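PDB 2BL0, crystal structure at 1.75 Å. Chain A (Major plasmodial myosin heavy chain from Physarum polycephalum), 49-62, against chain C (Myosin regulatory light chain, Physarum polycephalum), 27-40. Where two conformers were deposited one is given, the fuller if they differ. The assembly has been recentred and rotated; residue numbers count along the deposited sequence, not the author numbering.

Chain A (49-62) WAWWKLFAKARPLL
Chain C 27-40: GLQTVLKQFGVRVE

Chain A turns helical at Ala A50, with Trp A49 at the N-cap position; Arg A59 to Leu A61 form a 3-10 segment, closed by Leu A61 N to Ala A58 O at 2.9 Å. In chain C, a helix that begins before Gly C27 runs to about Phe C35. Gly C36 then leaves helical geometry (phi/psi 68/35), a positive phi that favours glycine, and Val C37 to Val C39 continue extended. Val C37 N still bonds Leu C32 O at 3.1 Å, tying the turn to the helix. The helix axes approach to 10.5 Å with their N-to-C directions 55° apart. The extended segment runs against helix A in the opposite sense: CA of Ala A50 lies 7.1 Å from CA of Val C39, and CA of Leu A54 6.3 Å from CA of Val C37.

No direct hydrogen bond crosses the interface; 551 Å² is buried, and most close contacts join apolar side chains. Leu A54 (chi1 t, chi2 p) is a knob filling the space among Leu C28, Val C31, Leu C32 and Phe C35: its CD1 lies 3.6 Å from Phe C35 CB. Leu C28 CD1 (t, p) lies 3.7 Å from Trp A51 CH2 (chi1 m). Small alanines let bulkier partners approach helix A: Phe C35 (chi1 -73°, chi2 88°) puts CE2 3.9 Å from Ala A58 CB, and Val C39 (m) sets CG1 3.7 Å from Ala A50 CB. Val C37 (t) brings CG2 to 3.9 Å from Leu A54 CA.

Two lysines lie beside this apolar cluster. Lys A57 (chi2 -96°, chi4 3°) places CE 3.3 Å from Phe C35 O, a carbon-to-carbonyl contact. Lys A53, extended beyond chi1 m, is bridged by one water, whose oxygen lies 2.8 Å from Arg C38 O, to which it donates, and 3.3 Å from Lys A53 NZ, from which it accepts weakly.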

# COMPACT_ATOMS: atom_id res chain seq x y z
N TRP A 49 6.83 -22.40 17.22
CA TRP A 49 8.28 -22.41 17.25
C TRP A 49 8.79 -22.00 18.61
O TRP A 49 8.40 -20.96 19.12
CB TRP A 49 8.78 -21.37 16.25
CG TRP A 49 10.24 -21.35 16.01
CD1 TRP A 49 11.09 -22.41 15.98
CD2 TRP A 49 11.03 -20.20 15.67
NE1 TRP A 49 12.36 -22.00 15.66
CE2 TRP A 49 12.35 -20.64 15.46
CE3 TRP A 49 10.76 -18.83 15.55
CZ2 TRP A 49 13.39 -19.77 15.12
CZ3 TRP A 49 11.80 -17.97 15.21
CH2 TRP A 49 13.08 -18.43 14.99
N ALA A 50 9.69 -22.79 19.20
CA ALA A 50 10.13 -22.49 20.56
C ALA A 50 10.77 -21.11 20.71
O ALA A 50 10.63 -20.47 21.75
CB ALA A 50 11.10 -23.57 21.08
N TRP A 51 11.51 -20.66 19.69
CA TRP A 51 12.17 -19.36 19.76
C TRP A 51 11.16 -18.23 19.75
O TRP A 51 11.39 -17.19 20.36
CB TRP A 51 13.17 -19.17 18.62
CG TRP A 51 14.50 -19.84 18.83
CD1 TRP A 51 14.96 -20.93 18.16
CD2 TRP A 51 15.51 -19.50 19.79
NE1 TRP A 51 16.21 -21.28 18.62
CE2 TRP A 51 16.58 -20.41 19.61
CE3 TRP A 51 15.65 -18.48 20.75
CZ2 TRP A 51 17.76 -20.36 20.38
CZ3 TRP A 51 16.82 -18.43 21.50
CH2 TRP A 51 17.86 -19.38 21.33
N TRP A 52 10.07 -18.41 19.01
CA TRP A 52 8.95 -17.48 19.07
C TRP A 52 8.34 -17.41 20.46
O TRP A 52 8.08 -16.32 20.95
CB TRP A 52 7.86 -17.87 18.08
CG TRP A 52 6.52 -17.27 18.42
CD1 TRP A 52 5.41 -17.92 18.83
CD2 TRP A 52 6.19 -15.89 18.38
NE1 TRP A 52 4.38 -17.03 19.06
CE2 TRP A 52 4.84 -15.77 18.79
CE3 TRP A 52 6.90 -14.73 18.04
CZ2 TRP A 52 4.20 -14.54 18.85
CZ3 TRP A 52 6.25 -13.52 18.10
CH2 TRP A 52 4.92 -13.43 18.50
N LYS A 53 8.10 -18.56 21.09
CA LYS A 53 7.44 -18.57 22.38
C LYS A 53 8.29 -17.82 23.39
O LYS A 53 7.78 -17.06 24.19
CB LYS A 53 7.18 -20.00 22.86
CG LYS A 53 6.13 -20.72 22.03
CD LYS A 53 5.87 -22.11 22.56
CE LYS A 53 5.35 -23.02 21.48
NZ LYS A 53 4.81 -24.24 22.10
N LEU A 54 9.60 -18.04 23.33
CA LEU A 54 10.52 -17.37 24.19
C LEU A 54 10.56 -15.86 23.89
O LEU A 54 10.47 -15.05 24.81
CB LEU A 54 11.91 -18.01 24.05
CG LEU A 54 13.01 -17.45 24.90
CD1 LEU A 54 12.71 -17.65 26.38
CD2 LEU A 54 14.31 -18.15 24.48
N PHE A 55 10.65 -15.50 22.61
CA PHE A 55 10.70 -14.10 22.22
C PHE A 55 9.43 -13.36 22.65
O PHE A 55 9.50 -12.23 23.12
CB PHE A 55 10.91 -13.97 20.71
CG PHE A 55 10.88 -12.55 20.22
CD1 PHE A 55 11.95 -11.71 20.47
CD2 PHE A 55 9.80 -12.07 19.52
CE1 PHE A 55 11.94 -10.40 20.03
CE2 PHE A 55 9.78 -10.75 19.08
CZ PHE A 55 10.86 -9.92 19.34
N ALA A 56 8.29 -14.02 22.50
CA ALA A 56 7.00 -13.44 22.85
C ALA A 56 6.91 -13.20 24.34
O ALA A 56 6.32 -12.20 24.77
CB ALA A 56 5.89 -14.33 22.37
N LYS A 57 7.50 -14.10 25.13
CA LYS A 57 7.53 -13.94 26.58
C LYS A 57 8.43 -12.78 26.98
O LYS A 57 8.13 -12.06 27.94
CB LYS A 57 7.99 -15.22 27.29
CG LYS A 57 6.89 -16.26 27.49
CD LYS A 57 6.26 -16.16 28.88
CE LYS A 57 5.52 -17.44 29.30
NZ LYS A 57 5.62 -18.57 28.31
N ALA A 58 9.54 -12.60 26.26
CA ALA A 58 10.49 -11.53 26.56
C ALA A 58 10.00 -10.15 26.09
O ALA A 58 10.40 -9.14 26.65
CB ALA A 58 11.84 -11.83 25.94
N ARG A 59 9.13 -10.12 25.08
CA ARG A 59 8.80 -8.87 24.39
C ARG A 59 8.32 -7.74 25.33
O ARG A 59 8.75 -6.61 25.18
CB ARG A 59 7.75 -9.10 23.29
CG ARG A 59 8.10 -8.42 21.94
CD ARG A 59 6.90 -8.25 20.98
NE ARG A 59 7.09 -8.86 19.65
CZ ARG A 59 7.33 -8.21 18.51
NH1 ARG A 59 7.46 -6.89 18.48
NH2 ARG A 59 7.48 -8.88 17.37
N PRO A 60 7.43 -8.03 26.27
CA PRO A 60 6.95 -7.01 27.22
C PRO A 60 8.04 -6.40 28.10
O PRO A 60 7.82 -5.34 28.68
CB PRO A 60 5.96 -7.80 28.10
CG PRO A 60 5.48 -8.86 27.18
CD PRO A 60 6.75 -9.32 26.49
N LEU A 61 9.19 -7.07 28.20
CA LEU A 61 10.32 -6.57 28.99
C LEU A 61 11.23 -5.63 28.19
O LEU A 61 12.13 -5.01 28.75
CB LEU A 61 11.14 -7.74 29.54
CG LEU A 61 10.69 -8.39 30.85
CD1 LEU A 61 9.23 -8.72 30.87
CD2 LEU A 61 11.53 -9.61 31.15
N LEU A 62 10.98 -5.51 26.88
CA LEU A 62 11.86 -4.76 25.99
C LEU A 62 11.41 -3.31 25.86
O LEU A 62 10.22 -3.01 25.89
CB LEU A 62 11.89 -5.44 24.61
CG LEU A 62 12.15 -6.95 24.62
CD1 LEU A 62 12.18 -7.55 23.21
CD2 LEU A 62 13.41 -7.27 25.36
N GLY C 27 23.35 -22.24 29.08
CA GLY C 27 22.66 -20.98 29.25
C GLY C 27 21.25 -20.99 28.70
O GLY C 27 20.33 -20.43 29.30
N LEU C 28 21.05 -21.66 27.56
CA LEU C 28 19.72 -21.69 26.95
C LEU C 28 18.74 -22.46 27.83
O LEU C 28 17.60 -22.04 28.01
CB LEU C 28 19.75 -22.25 25.53
CG LEU C 28 18.39 -22.21 24.82
CD1 LEU C 28 17.80 -20.80 24.71
CD2 LEU C 28 18.54 -22.84 23.45
N GLN C 29 19.22 -23.55 28.44
CA GLN C 29 18.42 -24.29 29.41
C GLN C 29 17.94 -23.38 30.53
O GLN C 29 16.77 -23.42 30.91
CB GLN C 29 19.20 -25.45 30.01
CG GLN C 29 19.57 -26.51 29.00
CD GLN C 29 18.40 -27.40 28.61
OE1 GLN C 29 17.23 -27.07 28.86
NE2 GLN C 29 18.71 -28.53 27.98
N THR C 30 18.83 -22.55 31.05
CA THR C 30 18.48 -21.61 32.12
C THR C 30 17.48 -20.56 31.65
O THR C 30 16.53 -20.25 32.35
CB THR C 30 19.75 -20.96 32.66
OG1 THR C 30 20.56 -21.96 33.28
CG2 THR C 30 19.46 -19.99 33.77
N VAL C 31 17.69 -20.04 30.44
CA VAL C 31 16.78 -19.07 29.86
C VAL C 31 15.35 -19.64 29.72
O VAL C 31 14.35 -18.98 30.07
CB VAL C 31 17.32 -18.59 28.47
CG1 VAL C 31 16.27 -17.80 27.75
CG2 VAL C 31 18.57 -17.74 28.69
N LEU C 32 15.24 -20.86 29.21
CA LEU C 32 13.93 -21.48 29.05
C LEU C 32 13.23 -21.65 30.41
O LEU C 32 12.03 -21.40 30.53
CB LEU C 32 14.06 -22.83 28.32
CG LEU C 32 14.49 -22.71 26.86
CD1 LEU C 32 14.91 -24.05 26.31
CD2 LEU C 32 13.37 -22.10 26.02
N LYS C 33 13.99 -21.99 31.43
CA LYS C 33 13.42 -22.12 32.79
C LYS C 33 12.98 -20.76 33.31
O LYS C 33 11.91 -20.65 33.92
CB LYS C 33 14.41 -22.76 33.73
CG LYS C 33 14.64 -24.22 33.40
CD LYS C 33 15.65 -24.86 34.30
CE LYS C 33 15.79 -26.35 33.97
NZ LYS C 33 16.91 -26.98 34.73
N GLN C 34 13.79 -19.74 33.08
CA GLN C 34 13.48 -18.38 33.55
C GLN C 34 12.13 -17.95 33.00
O GLN C 34 11.26 -17.46 33.74
CB GLN C 34 14.55 -17.37 33.12
CG GLN C 34 15.91 -17.46 33.81
CD GLN C 34 16.93 -16.48 33.21
OE1 GLN C 34 16.78 -16.05 32.08
NE2 GLN C 34 17.98 -16.14 33.98
N PHE C 35 11.93 -18.13 31.69
CA PHE C 35 10.75 -17.59 31.03
C PHE C 35 9.57 -18.60 30.98
O PHE C 35 8.50 -18.29 30.46
CB PHE C 35 11.12 -17.12 29.62
CG PHE C 35 11.92 -15.84 29.59
CD1 PHE C 35 13.30 -15.89 29.67
CD2 PHE C 35 11.28 -14.59 29.50
CE1 PHE C 35 14.05 -14.74 29.67
CE2 PHE C 35 12.04 -13.42 29.47
CZ PHE C 35 13.41 -13.49 29.55
N GLY C 36 9.77 -19.80 31.51
CA GLY C 36 8.71 -20.80 31.57
C GLY C 36 8.28 -21.37 30.23
O GLY C 36 7.11 -21.68 30.06
N VAL C 37 9.22 -21.53 29.30
CA VAL C 37 8.98 -22.19 28.02
C VAL C 37 9.50 -23.61 28.11
O VAL C 37 10.68 -23.83 28.39
CB VAL C 37 9.67 -21.46 26.84
CG1 VAL C 37 9.39 -22.18 25.52
CG2 VAL C 37 9.21 -20.03 26.78
N ARG C 38 8.59 -24.55 27.89
CA ARG C 38 8.91 -25.97 27.96
C ARG C 38 9.23 -26.53 26.59
O ARG C 38 8.49 -26.32 25.63
CB ARG C 38 7.76 -26.74 28.59
CG ARG C 38 7.69 -26.57 30.11
CD ARG C 38 8.82 -27.28 30.87
NE ARG C 38 8.56 -28.72 31.03
CZ ARG C 38 7.85 -29.27 32.01
NH1 ARG C 38 7.29 -28.52 32.97
NH2 ARG C 38 7.69 -30.59 32.04
N VAL C 39 10.36 -27.22 26.50
CA VAL C 39 10.82 -27.82 25.26
C VAL C 39 11.31 -29.24 25.57
O VAL C 39 12.10 -29.42 26.49
CB VAL C 39 11.91 -26.99 24.56
CG1 VAL C 39 11.33 -25.67 24.06
CG2 VAL C 39 13.10 -26.73 25.46
N GLU C 40 10.84 -30.22 24.81
CA GLU C 40 11.30 -31.61 24.98
C GLU C 40 12.75 -31.70 24.49
O GLU C 40 13.19 -30.84 23.73
CB GLU C 40 10.38 -32.57 24.22
CG GLU C 40 8.90 -32.46 24.60
CD GLU C 40 7.99 -32.07 23.44
OE1 GLU C 40 6.77 -31.94 23.67
OE2 GLU C 40 8.47 -31.90 22.29
O HOH W 1 7.78 -24.90 23.31